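Hydrogenase expression/formation protein HypE (Desulfovibrio vulgaris subsp. vulgaris, PDB 2Z1U) binds ATP and magnesium and probably takes part in the maturation of hydrogenases. Local coordinates at residues Gly68-Leu73 and Glu108-Ser113; Ala74-Val79 and Ser196-Leu201; Leu92-Ile97 and Val123-Gly128; Phe96-Gly101 and Asp139-Asn144. All coordinates share one frame; numbering follows the deposited sequence.

How the contacts relate
From the N terminus, the chain first reaches 68-73 and closes contact 1 at 108-113, after running through the rest of helix 70-83, strand 87-99 and the first part of helix 104-121. Contact 2 starts one residue further, in the same helix 70-83, and closes last, at 196-201, where the N-terminal sequence family meets the C-terminal one. Its loop holds both contact 3 and contact 4, which start on strand 87-99, share F96 and I97, and add strands 124-133 and 141-151 as its two neighbours. Contact 1 crosses the other three along the chain. In space its I70 and V110 pack against I143 of contact 4, which joins the helices to the sheet.

Contact 1 (Gly68-Leu73 and Glu108-Ser113); sequences GDIGTL and ERVVAS
The carboxylate of D69 and the hydroxymethyl group of S113 meet tip to tip between two helices. S113 OG donates to D69 OD2 over 2.5 Å, a short bond that reaches the oxygen on its syn lone pair. S113 CB packs 3.3 Å from D69 OD1, but only OD2 takes the bond. With D69 CG placed between the backbone N and the carbonyl carbon (chi1 58°), the acid folds back over the first turn of its own helix. There D69 OD1 accepts from T72 N at 2.9 Å, with an N-H...O angle of 159°, and more weakly from G71 N. This makes D69 the N-cap of helix 70-83: OD1 caps that helix while OD2 ties its start to helix 104-121. The positive end of the helix dipole would be expected to stabilise the carboxylate as an anion. Next to this polar pair the backbones draw close at G71, whose CA is 4.9 Å from V110 CA. V110 CG1, anti to its backbone N (chi1 169°), rests 3.8 Å from G71 CA. The same methyl meets I70 CG2 at 3.8 Å, where the I70 and V110 side chains cross obliquely. Both residues also pack on M141 and I143 of strand 141-151, and F64 flanks V110. Beside T72, a water donates to S113 O over 3.0 Å and weakly to T72 OG1.

Contact 2 (Ala74-Val79 and Ser196-Leu201); sequences AVHGTV and SDSASL
H76 ND1 and S198 OG are 2.8 Å apart and joined by a hydrogen bond whose angle of 161° makes it fairly straight. The hydroxyl approaches the imidazole at its edge, near the ring plane, and S198 CB is in plane as well. H76 CG is anti to the carbonyl carbon (chi1 -62°), which sends the ring toward the loop. Above one face of the same ring runs the backbone of the loop: A199 CA stands 3.4 Å and S200 N 3.5 Å over the plane, both displaced toward the rim. H76 CD2 comes within 3.2 Å of S200 OG, which lies out of the ring plane on the side of A199 CA. That oxygen also touches V79 CG1, one helical turn on, at 3.5 Å. An ST turn braces the loop, S198 N donating to S196 OG, and N80 bonds A199 O and L201 N. Helix 70-83 of the AIR synthase-related N-terminal domain is thus joined to the loop before helix 202-212, in the C-terminal domain. The near-plane bond and the backbone over one face together restrict rotation of the ring, and either partner of that bond could be the donor.

Contact 3 (Leu92-Ile97 and Val123-Gly128); sequences LSCGFI and VFIVTG. With ATP (adenosine-5'-triphosphate), chain D.
L92 pairs with I125 and C94 with G128 in parallel strands whose axes diverge by 36°; two residues from L92 to C94 face three from I125 to G128, a beta bulge at V126, where psi falls to -16°. Three backbone bonds carry the pairing: L92 N to F124 O at 2.9 Å, V126 N to L92 O at 2.8 Å, and the somewhat longer C94 N to T127 O. Among the side chains, L92 crosses V123 at about a right angle, with L92 CG 3.9 Å from V123 CG1. C94 points to the same face of the sheet as L92 and I125. Its sulfur, set between the backbone N and the carbonyl carbon (chi1 55°), touches I125 CG2 at 3.5 Å on the protein side. On the ligand side C94 SG lies 3.4 Å from N1 of the ATP adenine. F96 CD1 comes within 3.3 Å of the adenine N6, its ring meeting that nitrogen obliquely, while G128 N grips the ribose by donating to ATP O2' over 2.9 Å. T222 and R223 of the second subunit bond the same nucleotide, which puts it at the subunit interface. The two strands are the outer arms of a beta-alpha-beta crossover through helix 104-121, and the middle of strand 124-133, at T127 and G128, forms part of the nucleotide site of this PurM-like domain.

Contact 4 (Phe96-Gly101 and Asp139-Asn144); sequences FILEEG and DKMFIN
F96 and M141 lie side by side on one face of an antiparallel strand pair, strands 87-99 and 141-151, neighbours in the mixed sheet of the AIR synthase-related N-terminal domain. The segment axes run at 175°. I97 and F142 form the hydrogen-bonded pair, with I97 N to F142 O at 2.9 Å. On the face of F96, L98, M141 and I143, turned to the helices, the extended M141 has CG anti to the backbone N (chi1 174°), which carries its methyl to the edge of the F96 ring. M141 CE is 3.3 Å from F96 CE2, and I143 CD1 meets the same ring carbon obliquely at 3.8 Å. L98 CD2 presses on M141 CG at 3.7 Å. M114 and L107 of helix 104-121 pack on F96 and L98 respectively, whereas I97 and F142, on the other face, touch the second subunit. The far end is polar and partly exposed at E99, D139 and K140. K140, with phi at +71°, is the middle of a classic gamma turn in which M141 N bonds D139 O. Here K140 N donates to E99 OE2 from above the carboxylate plane. K140 NZ makes a salt bridge to D139 OD1, while E99 OE1 takes G136 N and D139 OD2 takes R341. One water bridges the acids, donating to E99 OE2 at 2.8 Å and to D139 OD1 at 3.0 Å.

Contact 1 (Gly68-Leu73 and Glu108-Ser113)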
loop_
_atom_site.group_PDB
_atom_site.type_symbol
_atom_site.label_atom_id
_atom_site.label_comp_id
_atom_site.label_asym_id
_atom_site.label_seq_id
_atom_site.Cartn_x
_atom_site.Cartn_y
_atom_site.Cartn_z
ATOM N N GLY A 68 -6.523 -17.118 -12.564
ATOM C CA GLY A 68 -5.895 -16.351 -11.507
ATOM C C GLY A 68 -6.641 -16.301 -10.198
ATOM O O GLY A 68 -7.576 -17.075 -9.960
ATOM N N ASP A 69 -6.208 -15.376 -9.349
ATOM C CA ASP A 69 -6.886 -15.071 -8.106
ATOM C C ASP A 69 -6.454 -13.686 -7.628
ATOM O O ASP A 69 -5.640 -13.027 -8.289
ATOM C CB ASP A 69 -6.667 -16.176 -7.045
ATOM C CG ASP A 69 -5.188 -16.432 -6.722
ATOM O OD1 ASP A 69 -4.429 -15.460 -6.473
ATOM O OD2 ASP A 69 -4.799 -17.620 -6.680
ATOM N N ILE A 70 -7.002 -13.234 -6.498
ATOM C CA ILE A 70 -6.636 -11.911 -5.932
ATOM C C ILE A 70 -5.125 -11.761 -5.637
ATOM O O ILE A 70 -4.573 -10.668 -5.748
ATOM C CB ILE A 70 -7.501 -11.558 -4.694
ATOM C CG1 ILE A 70 -7.400 -10.064 -4.347
ATOM C CG2 ILE A 70 -7.151 -12.458 -3.496
ATOM C CD1 ILE A 70 -8.366 -9.625 -3.278
ATOM N N GLY A 71 -4.464 -12.863 -5.286
ATOM C CA GLY A 71 -3.024 -12.854 -5.055
ATOM C C GLY A 71 -2.216 -12.694 -6.327
ATOM O O GLY A 71 -1.239 -11.962 -6.385
ATOM N N THR A 72 -2.634 -13.397 -7.351
ATOM C CA THR A 72 -2.037 -13.287 -8.649
ATOM C C THR A 72 -2.220 -11.828 -9.174
ATOM O O THR A 72 -1.264 -11.199 -9.659
ATOM C CB THR A 72 -2.697 -14.385 -9.517
ATOM O OG1 THR A 72 -1.732 -15.331 -9.999
ATOM C CG2 THR A 72 -3.588 -13.861 -10.555
ATOM N N LEU A 73 -3.433 -11.291 -9.039
ATOM C CA LEU A 73 -3.712 -9.888 -9.404
ATOM C C LEU A 73 -2.857 -8.895 -8.601
ATOM O O LEU A 73 -2.267 -7.953 -9.166
ATOM C CB LEU A 73 -5.205 -9.577 -9.201
ATOM C CG LEU A 73 -6.174 -9.472 -10.388
ATOM C CD1 LEU A 73 -5.817 -10.356 -11.585
ATOM C CD2 LEU A 73 -7.666 -9.609 -9.962
ATOM N N GLU A 108 -4.071 -19.046 2.698
ATOM C CA GLU A 108 -2.855 -19.760 2.291
ATOM C C GLU A 108 -2.729 -19.946 0.769
ATOM O O GLU A 108 -1.639 -19.799 0.219
ATOM C CB GLU A 108 -2.728 -21.115 3.014
ATOM C CG GLU A 108 -1.510 -21.926 2.563
ATOM C CD GLU A 108 -1.025 -22.936 3.584
ATOM O OE1 GLU A 108 -1.785 -23.871 3.936
ATOM O OE2 GLU A 108 0.140 -22.805 4.010
ATOM N N ARG A 109 -3.832 -20.281 0.100
ATOM C CA ARG A 109 -3.846 -20.367 -1.359
ATOM C C ARG A 109 -3.494 -19.026 -2.012
ATOM O O ARG A 109 -2.742 -18.981 -2.987
ATOM C CB ARG A 109 -5.209 -20.832 -1.860
ATOM C CG ARG A 109 -5.473 -22.322 -1.667
ATOM C CD ARG A 109 -6.688 -22.747 -2.491
ATOM N NE ARG A 109 -7.949 -22.396 -1.835
ATOM C CZ ARG A 109 -9.116 -22.235 -2.459
ATOM N NH1 ARG A 109 -9.216 -22.378 -3.782
ATOM N NH2 ARG A 109 -10.194 -21.920 -1.749
ATOM N N VAL A 110 -4.030 -17.941 -1.460
ATOM C CA VAL A 110 -3.775 -16.593 -1.987
ATOM C C VAL A 110 -2.315 -16.196 -1.757
ATOM O O VAL A 110 -1.651 -15.679 -2.665
ATOM C CB VAL A 110 -4.711 -15.554 -1.352
ATOM C CG1 VAL A 110 -4.259 -14.127 -1.711
ATOM C CG2 VAL A 110 -6.151 -15.794 -1.798
ATOM N N VAL A 111 -1.828 -16.453 -0.542
ATOM C CA VAL A 111 -0.434 -16.210 -0.174
ATOM C C VAL A 111 0.510 -17.033 -1.060
ATOM O O VAL A 111 1.495 -16.500 -1.569
ATOM C CB VAL A 111 -0.178 -16.479 1.343
ATOM C CG1 VAL A 111 1.301 -16.483 1.640
ATOM C CG2 VAL A 111 -0.891 -15.419 2.190
ATOM N N ALA A 112 0.208 -18.322 -1.240
ATOM C CA ALA A 112 0.961 -19.190 -2.166
ATOM C C ALA A 112 1.021 -18.620 -3.597
ATOM O O ALA A 112 2.088 -18.609 -4.222
ATOM C CB ALA A 112 0.374 -20.609 -2.175
ATOM N N SER A 113 -0.119 -18.161 -4.111
ATOM C CA SER A 113 -0.168 -17.480 -5.397
ATOM C C SER A 113 0.744 -16.260 -5.477
ATOM O O SER A 113 1.426 -16.073 -6.479
ATOM C CB SER A 113 -1.599 -17.047 -5.733
ATOM O OG SER A 113 -2.365 -18.147 -6.182
HETATM O O HOH W 1 0.802 -17.534 -9.074
#

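Contact 2 (Ala74-Val79 and Ser196-Leu201)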
loop_
_atom_site.group_PDB
_atom_site.type_symbol
_atom_site.label_atom_id
_atom_site.label_comp_id
_atom_site.label_asym_id
_atom_site.label_seq_id
_atom_site.Cartn_x
_atom_site.Cartn_y
_atom_site.Cartn_z
ATOM N N ALA A 74 -2.785 -9.122 -7.286
ATOM C CA ALA A 74 -2.049 -8.241 -6.385
ATOM C C ALA A 74 -0.558 -8.095 -6.776
ATOM O O ALA A 74 -0.010 -6.983 -6.768
ATOM C CB ALA A 74 -2.202 -8.717 -4.956
ATOM N N VAL A 75 0.084 -9.206 -7.137
ATOM C CA VAL A 75 1.473 -9.152 -7.620
ATOM C C VAL A 75 1.603 -8.637 -9.076
ATOM O O VAL A 75 2.299 -7.640 -9.321
ATOM C CB VAL A 75 2.202 -10.500 -7.398
ATOM C CG1 VAL A 75 3.577 -10.497 -8.035
ATOM C CG2 VAL A 75 2.323 -10.769 -5.884
ATOM N N HIS A 76 0.954 -9.315 -10.030
ATOM C CA HIS A 76 1.068 -8.950 -11.456
ATOM C C HIS A 76 0.699 -7.495 -11.750
ATOM O O HIS A 76 1.419 -6.792 -12.470
ATOM C CB HIS A 76 0.209 -9.878 -12.350
ATOM C CG HIS A 76 0.620 -11.319 -12.299
ATOM N ND1 HIS A 76 -0.254 -12.355 -12.558
ATOM C CD2 HIS A 76 1.808 -11.897 -12.001
ATOM C CE1 HIS A 76 0.382 -13.507 -12.426
ATOM N NE2 HIS A 76 1.630 -13.254 -12.081
ATOM N N GLY A 77 -0.412 -7.044 -11.184
ATOM C CA GLY A 77 -0.931 -5.688 -11.495
ATOM C C GLY A 77 0.068 -4.617 -11.068
ATOM O O GLY A 77 0.266 -3.609 -11.767
ATOM N N THR A 78 0.709 -4.834 -9.923
ATOM C CA THR A 78 1.617 -3.842 -9.349
ATOM C C THR A 78 3.017 -3.923 -10.009
ATOM O O THR A 78 3.636 -2.887 -10.309
ATOM C CB THR A 78 1.636 -3.945 -7.813
ATOM O OG1 THR A 78 0.384 -3.442 -7.319
ATOM C CG2 THR A 78 2.755 -3.126 -7.212
ATOM N N VAL A 79 3.481 -5.147 -10.254
ATOM C CA VAL A 79 4.649 -5.388 -11.111
ATOM C C VAL A 79 4.427 -4.661 -12.464
ATOM O O VAL A 79 5.305 -3.921 -12.935
ATOM C CB VAL A 79 4.907 -6.915 -11.319
ATOM C CG1 VAL A 79 5.852 -7.184 -12.516
ATOM C CG2 VAL A 79 5.476 -7.565 -10.053
ATOM N N SER A 196 -8.954 -15.350 -17.007
ATOM C CA SER A 196 -8.130 -14.193 -16.713
ATOM C C SER A 196 -6.779 -14.312 -17.396
ATOM O O SER A 196 -6.256 -15.413 -17.593
ATOM C CB SER A 196 -7.939 -14.028 -15.213
ATOM O OG SER A 196 -7.166 -12.873 -14.917
ATOM N N ASP A 197 -6.231 -13.161 -17.750
ATOM C CA ASP A 197 -4.937 -13.072 -18.405
ATOM C C ASP A 197 -3.873 -12.590 -17.417
ATOM O O ASP A 197 -2.756 -12.249 -17.818
ATOM C CB ASP A 197 -5.027 -12.115 -19.603
ATOM C CG ASP A 197 -5.556 -10.727 -19.230
ATOM O OD1 ASP A 197 -6.048 -10.495 -18.096
ATOM O OD2 ASP A 197 -5.475 -9.846 -20.104
ATOM N N SER A 198 -4.231 -12.557 -16.135
ATOM C CA SER A 198 -3.337 -12.075 -15.080
ATOM C C SER A 198 -1.928 -12.604 -15.323
ATOM O O SER A 198 -1.680 -13.812 -15.274
ATOM C CB SER A 198 -3.847 -12.488 -13.701
ATOM O OG SER A 198 -3.058 -11.917 -12.662
ATOM N N ALA A 199 -1.014 -11.691 -15.638
ATOM C CA ALA A 199 0.359 -12.072 -15.950
ATOM C C ALA A 199 1.256 -10.867 -15.806
ATOM O O ALA A 199 0.848 -9.736 -16.045
ATOM C CB ALA A 199 0.468 -12.656 -17.400
ATOM N N SER A 200 2.494 -11.142 -15.452
ATOM C CA SER A 200 3.546 -10.148 -15.293
ATOM C C SER A 200 4.165 -9.765 -16.625
ATOM O O SER A 200 4.560 -10.629 -17.392
ATOM C CB SER A 200 4.652 -10.742 -14.373
ATOM O OG SER A 200 4.359 -10.356 -13.053
ATOM N N LEU A 201 4.285 -8.463 -16.866
ATOM C CA LEU A 201 4.772 -7.930 -18.145
ATOM C C LEU A 201 6.128 -7.244 -18.046
ATOM O O LEU A 201 6.595 -6.653 -19.011
ATOM C CB LEU A 201 3.738 -6.930 -18.718
ATOM C CG LEU A 201 2.315 -7.447 -18.981
ATOM C CD1 LEU A 201 1.424 -6.290 -19.457
ATOM C CD2 LEU A 201 2.338 -8.595 -19.976
#

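Contact 3 (Leu92-Ile97 and Val123-Gly128)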
loop_
_atom_site.group_PDB
_atom_site.type_symbol
_atom_site.label_atom_id
_atom_site.label_comp_id
_atom_site.label_asym_id
_atom_site.label_seq_id
_atom_site.Cartn_x
_atom_site.Cartn_y
_atom_site.Cartn_z
ATOM N N LEU A 92 8.232 -5.386 -3.635
ATOM C CA LEU A 92 6.825 -5.098 -3.333
ATOM C C LEU A 92 6.597 -5.081 -1.819
ATOM O O LEU A 92 7.298 -5.756 -1.065
ATOM C CB LEU A 92 5.932 -6.191 -3.949
ATOM C CG LEU A 92 5.667 -6.342 -5.474
ATOM C CD1 LEU A 92 4.188 -6.283 -5.813
ATOM C CD2 LEU A 92 6.460 -5.433 -6.394
ATOM N N SER A 93 5.626 -4.290 -1.383
ATOM C CA SER A 93 5.024 -4.459 -0.073
ATOM C C SER A 93 3.607 -5.019 -0.261
ATOM O O SER A 93 3.008 -4.853 -1.322
ATOM C CB SER A 93 4.942 -3.120 0.654
ATOM O OG SER A 93 4.094 -2.217 -0.045
ATOM N N CYS A 94 3.069 -5.657 0.778
ATOM C CA CYS A 94 1.682 -6.128 0.756
ATOM C C CYS A 94 0.953 -5.783 2.047
ATOM O O CYS A 94 1.460 -6.005 3.129
ATOM C CB CYS A 94 1.594 -7.632 0.488
ATOM S SG CYS A 94 2.547 -8.627 1.607
ATOM N N GLY A 95 -0.250 -5.247 1.915
ATOM C CA GLY A 95 -1.074 -4.904 3.052
ATOM C C GLY A 95 -2.349 -5.711 2.929
ATOM O O GLY A 95 -3.141 -5.488 2.013
ATOM N N PHE A 96 -2.514 -6.687 3.813
ATOM C CA PHE A 96 -3.721 -7.520 3.850
ATOM C C PHE A 96 -4.763 -6.884 4.751
ATOM O O PHE A 96 -4.440 -6.416 5.846
ATOM C CB PHE A 96 -3.403 -8.943 4.355
ATOM C CG PHE A 96 -2.791 -9.840 3.311
ATOM C CD1 PHE A 96 -1.435 -9.737 2.988
ATOM C CD2 PHE A 96 -3.568 -10.769 2.635
ATOM C CE1 PHE A 96 -0.866 -10.571 2.021
ATOM C CE2 PHE A 96 -3.013 -11.600 1.665
ATOM C CZ PHE A 96 -1.663 -11.507 1.359
ATOM N N ILE A 97 -6.005 -6.850 4.269
ATOM C CA ILE A 97 -7.166 -6.547 5.113
ATOM C C ILE A 97 -8.085 -7.768 5.087
ATOM O O ILE A 97 -8.578 -8.159 4.032
ATOM C CB ILE A 97 -7.906 -5.261 4.662
ATOM C CG1 ILE A 97 -6.933 -4.066 4.688
ATOM C CG2 ILE A 97 -9.134 -4.995 5.573
ATOM C CD1 ILE A 97 -7.435 -2.801 3.982
ATOM N N VAL A 123 10.906 -10.675 -8.409
ATOM C CA VAL A 123 10.592 -9.627 -7.473
ATOM C C VAL A 123 10.510 -10.246 -6.051
ATOM O O VAL A 123 10.216 -11.429 -5.901
ATOM C CB VAL A 123 9.265 -8.946 -8.004
ATOM C CG1 VAL A 123 8.107 -8.997 -7.038
ATOM C CG2 VAL A 123 9.528 -7.571 -8.610
ATOM N N PHE A 124 10.800 -9.471 -5.010
ATOM C CA PHE A 124 10.575 -9.938 -3.655
ATOM C C PHE A 124 9.531 -9.109 -2.928
ATOM O O PHE A 124 9.491 -7.900 -3.076
ATOM C CB PHE A 124 11.865 -9.902 -2.836
ATOM C CG PHE A 124 12.865 -10.946 -3.249
ATOM C CD1 PHE A 124 12.670 -12.278 -2.908
ATOM C CD2 PHE A 124 13.972 -10.601 -4.020
ATOM C CE1 PHE A 124 13.584 -13.265 -3.291
ATOM C CE2 PHE A 124 14.892 -11.571 -4.423
ATOM C CZ PHE A 124 14.703 -12.908 -4.047
ATOM N N ILE A 125 8.726 -9.775 -2.101
ATOM C CA ILE A 125 7.851 -9.074 -1.158
ATOM C C ILE A 125 8.668 -8.815 0.096
ATOM O O ILE A 125 9.054 -9.758 0.810
ATOM C CB ILE A 125 6.547 -9.859 -0.883
ATOM C CG1 ILE A 125 5.699 -9.898 -2.171
ATOM C CG2 ILE A 125 5.748 -9.197 0.226
ATOM C CD1 ILE A 125 4.871 -11.116 -2.316
ATOM N N VAL A 126 8.969 -7.541 0.339
ATOM C CA VAL A 126 9.976 -7.171 1.358
ATOM C C VAL A 126 9.424 -6.687 2.688
ATOM O O VAL A 126 10.157 -6.629 3.673
ATOM C CB VAL A 126 10.994 -6.104 0.830
ATOM C CG1 VAL A 126 11.831 -6.688 -0.318
ATOM C CG2 VAL A 126 10.276 -4.775 0.408
ATOM N N THR A 127 8.146 -6.322 2.714
ATOM C CA THR A 127 7.554 -5.708 3.909
ATOM C C THR A 127 6.029 -5.796 3.771
ATOM O O THR A 127 5.508 -5.894 2.668
ATOM C CB THR A 127 8.058 -4.228 4.120
ATOM O OG1 THR A 127 7.830 -3.794 5.474
ATOM C CG2 THR A 127 7.398 -3.238 3.147
ATOM N N GLY A 128 5.324 -5.788 4.899
ATOM C CA GLY A 128 3.904 -6.103 4.879
ATOM C C GLY A 128 3.101 -5.596 6.065
ATOM O O GLY A 128 3.631 -5.006 7.011
HETATM P PG ATP D . 1.164 -2.055 13.400
HETATM O O1G ATP D . 0.632 -2.583 12.055
HETATM O O2G ATP D . 0.549 -2.773 14.563
HETATM O O3G ATP D . 1.143 -0.539 13.535
HETATM P PB ATP D . 3.936 -2.355 12.557
HETATM O O1B ATP D . 3.326 -1.913 11.211
HETATM O O2B ATP D . 5.122 -1.599 13.073
HETATM O O3B ATP D . 2.718 -2.448 13.593
HETATM P PA ATP D . 3.475 -5.097 11.940
HETATM O O1A ATP D . 2.990 -5.761 13.226
HETATM O O2A ATP D . 2.345 -4.693 11.035
HETATM O O3A ATP D . 4.467 -3.859 12.347
HETATM O "O5'" ATP D . 4.535 -5.980 11.187
HETATM C "C5'" ATP D . 5.522 -6.754 11.882
HETATM C "C4'" ATP D . 6.454 -7.322 10.834
HETATM O "O4'" ATP D . 5.693 -8.288 10.081
HETATM C "C3'" ATP D . 6.936 -6.275 9.844
HETATM O "O3'" ATP D . 8.307 -6.570 9.511
HETATM C "C2'" ATP D . 6.063 -6.478 8.601
HETATM O "O2'" ATP D . 6.806 -6.168 7.421
HETATM C "C1'" ATP D . 5.711 -7.977 8.673
HETATM N N9 ATP D . 4.368 -8.299 8.120
HETATM C C8 ATP D . 3.174 -8.076 8.688
HETATM N N7 ATP D . 2.178 -8.524 7.890
HETATM C C5 ATP D . 2.772 -9.001 6.780
HETATM C C6 ATP D . 2.311 -9.619 5.514
HETATM N N6 ATP D . 0.987 -9.769 5.289
HETATM N N1 ATP D . 3.236 -9.991 4.635
HETATM C C2 ATP D . 4.562 -9.841 4.821
HETATM N N3 ATP D . 5.042 -9.295 5.965
HETATM C C4 ATP D . 4.196 -8.876 6.941
#

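Contact 4 (Phe96-Gly101 and Asp139-Asn144)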
loop_
_atom_site.group_PDB
_atom_site.type_symbol
_atom_site.label_atom_id
_atom_site.label_comp_id
_atom_site.label_asym_id
_atom_site.label_seq_id
_atom_site.Cartn_x
_atom_site.Cartn_y
_atom_site.Cartn_z
ATOM N N PHE A 96 -2.514 -6.687 3.813
ATOM C CA PHE A 96 -3.721 -7.520 3.850
ATOM C C PHE A 96 -4.763 -6.884 4.751
ATOM O O PHE A 96 -4.440 -6.416 5.846
ATOM C CB PHE A 96 -3.403 -8.943 4.355
ATOM C CG PHE A 96 -2.791 -9.840 3.311
ATOM C CD1 PHE A 96 -1.435 -9.737 2.988
ATOM C CD2 PHE A 96 -3.568 -10.769 2.635
ATOM C CE1 PHE A 96 -0.866 -10.571 2.021
ATOM C CE2 PHE A 96 -3.013 -11.600 1.665
ATOM C CZ PHE A 96 -1.663 -11.507 1.359
ATOM N N ILE A 97 -6.005 -6.850 4.269
ATOM C CA ILE A 97 -7.166 -6.547 5.113
ATOM C C ILE A 97 -8.085 -7.768 5.087
ATOM O O ILE A 97 -8.578 -8.159 4.032
ATOM C CB ILE A 97 -7.906 -5.261 4.662
ATOM C CG1 ILE A 97 -6.933 -4.066 4.688
ATOM C CG2 ILE A 97 -9.134 -4.995 5.573
ATOM C CD1 ILE A 97 -7.435 -2.801 3.982
ATOM N N LEU A 98 -8.291 -8.381 6.249
ATOM C CA LEU A 98 -8.952 -9.681 6.302
ATOM C C LEU A 98 -10.165 -9.678 7.209
ATOM O O LEU A 98 -10.180 -9.008 8.249
ATOM C CB LEU A 98 -7.963 -10.751 6.765
ATOM C CG LEU A 98 -6.709 -10.967 5.904
ATOM C CD1 LEU A 98 -5.626 -11.725 6.685
ATOM C CD2 LEU A 98 -7.067 -11.693 4.618
ATOM N N GLU A 99 -11.182 -10.431 6.799
ATOM C CA GLU A 99 -12.401 -10.589 7.583
ATOM C C GLU A 99 -12.251 -11.730 8.592
ATOM O O GLU A 99 -11.871 -12.851 8.225
ATOM C CB GLU A 99 -13.597 -10.851 6.656
ATOM C CG GLU A 99 -14.927 -10.927 7.397
ATOM C CD GLU A 99 -16.120 -11.143 6.498
ATOM O OE1 GLU A 99 -17.233 -10.745 6.913
ATOM O OE2 GLU A 99 -15.964 -11.714 5.397
ATOM N N GLU A 100 -12.543 -11.430 9.860
ATOM C CA GLU A 100 -12.722 -12.451 10.905
ATOM C C GLU A 100 -13.621 -13.567 10.388
ATOM O O GLU A 100 -14.623 -13.297 9.729
ATOM C CB GLU A 100 -13.341 -11.812 12.159
ATOM C CG GLU A 100 -13.625 -12.762 13.314
ATOM C CD GLU A 100 -14.613 -12.195 14.340
ATOM O OE1 GLU A 100 -14.639 -12.707 15.477
ATOM O OE2 GLU A 100 -15.365 -11.250 14.015
ATOM N N GLY A 101 -13.250 -14.813 10.685
ATOM C CA GLY A 101 -14.010 -15.983 10.257
ATOM C C GLY A 101 -13.547 -16.592 8.945
ATOM O O GLY A 101 -13.903 -17.720 8.625
ATOM N N ASP A 139 -15.644 -7.677 2.965
ATOM C CA ASP A 139 -16.003 -8.909 2.267
ATOM C C ASP A 139 -14.783 -9.804 2.049
ATOM O O ASP A 139 -14.116 -9.723 1.010
ATOM C CB ASP A 139 -16.721 -8.598 0.943
ATOM C CG ASP A 139 -17.188 -9.847 0.209
ATOM O OD1 ASP A 139 -17.416 -10.907 0.837
ATOM O OD2 ASP A 139 -17.329 -9.756 -1.018
ATOM N N LYS A 140 -14.488 -10.630 3.060
ATOM C CA LYS A 140 -13.431 -11.667 3.019
ATOM C C LYS A 140 -12.000 -11.128 3.031
ATOM O O LYS A 140 -11.225 -11.435 3.943
ATOM C CB LYS A 140 -13.589 -12.626 1.825
ATOM C CG LYS A 140 -14.957 -13.257 1.635
ATOM C CD LYS A 140 -14.901 -14.310 0.537
ATOM C CE LYS A 140 -16.130 -14.267 -0.350
ATOM N NZ LYS A 140 -17.379 -14.078 0.407
ATOM N N MET A 141 -11.639 -10.341 2.016
ATOM C CA MET A 141 -10.229 -9.999 1.825
ATOM C C MET A 141 -9.973 -8.959 0.754
ATOM O O MET A 141 -10.420 -9.112 -0.396
ATOM C CB MET A 141 -9.472 -11.275 1.459
ATOM C CG MET A 141 -8.022 -11.108 1.083
ATOM S SD MET A 141 -7.462 -12.736 0.574
ATOM C CE MET A 141 -5.846 -12.328 0.048
ATOM N N PHE A 142 -9.216 -7.927 1.135
ATOM C CA PHE A 142 -8.636 -6.988 0.188
ATOM C C PHE A 142 -7.126 -7.019 0.357
ATOM O O PHE A 142 -6.621 -7.313 1.445
ATOM C CB PHE A 142 -9.145 -5.556 0.424
ATOM C CG PHE A 142 -10.654 -5.430 0.449
ATOM C CD1 PHE A 142 -11.278 -4.686 1.442
ATOM C CD2 PHE A 142 -11.445 -6.066 -0.505
ATOM C CE1 PHE A 142 -12.658 -4.568 1.480
ATOM C CE2 PHE A 142 -12.831 -5.955 -0.477
ATOM C CZ PHE A 142 -13.433 -5.204 0.516
ATOM N N ILE A 143 -6.400 -6.707 -0.713
ATOM C CA ILE A 143 -4.945 -6.641 -0.632
ATOM C C ILE A 143 -4.506 -5.357 -1.307
ATOM O O ILE A 143 -4.958 -5.048 -2.422
ATOM C CB ILE A 143 -4.259 -7.842 -1.360
ATOM C CG1 ILE A 143 -4.872 -9.181 -0.943
ATOM C CG2 ILE A 143 -2.736 -7.839 -1.124
ATOM C CD1 ILE A 143 -4.320 -10.407 -1.744
ATOM N N ASN A 144 -3.641 -4.603 -0.633
ATOM C CA ASN A 144 -2.910 -3.554 -1.301
ATOM C C ASN A 144 -1.479 -4.012 -1.556
ATOM O O ASN A 144 -0.845 -4.653 -0.693
ATOM C CB ASN A 144 -2.898 -2.272 -0.463
ATOM C CG ASN A 144 -2.095 -1.159 -1.131
ATOM O OD1 ASN A 144 -0.874 -1.157 -1.056
ATOM N ND2 ASN A 144 -2.784 -0.215 -1.783
HETATM O O HOH W 2 -18.103 -11.922 3.621
#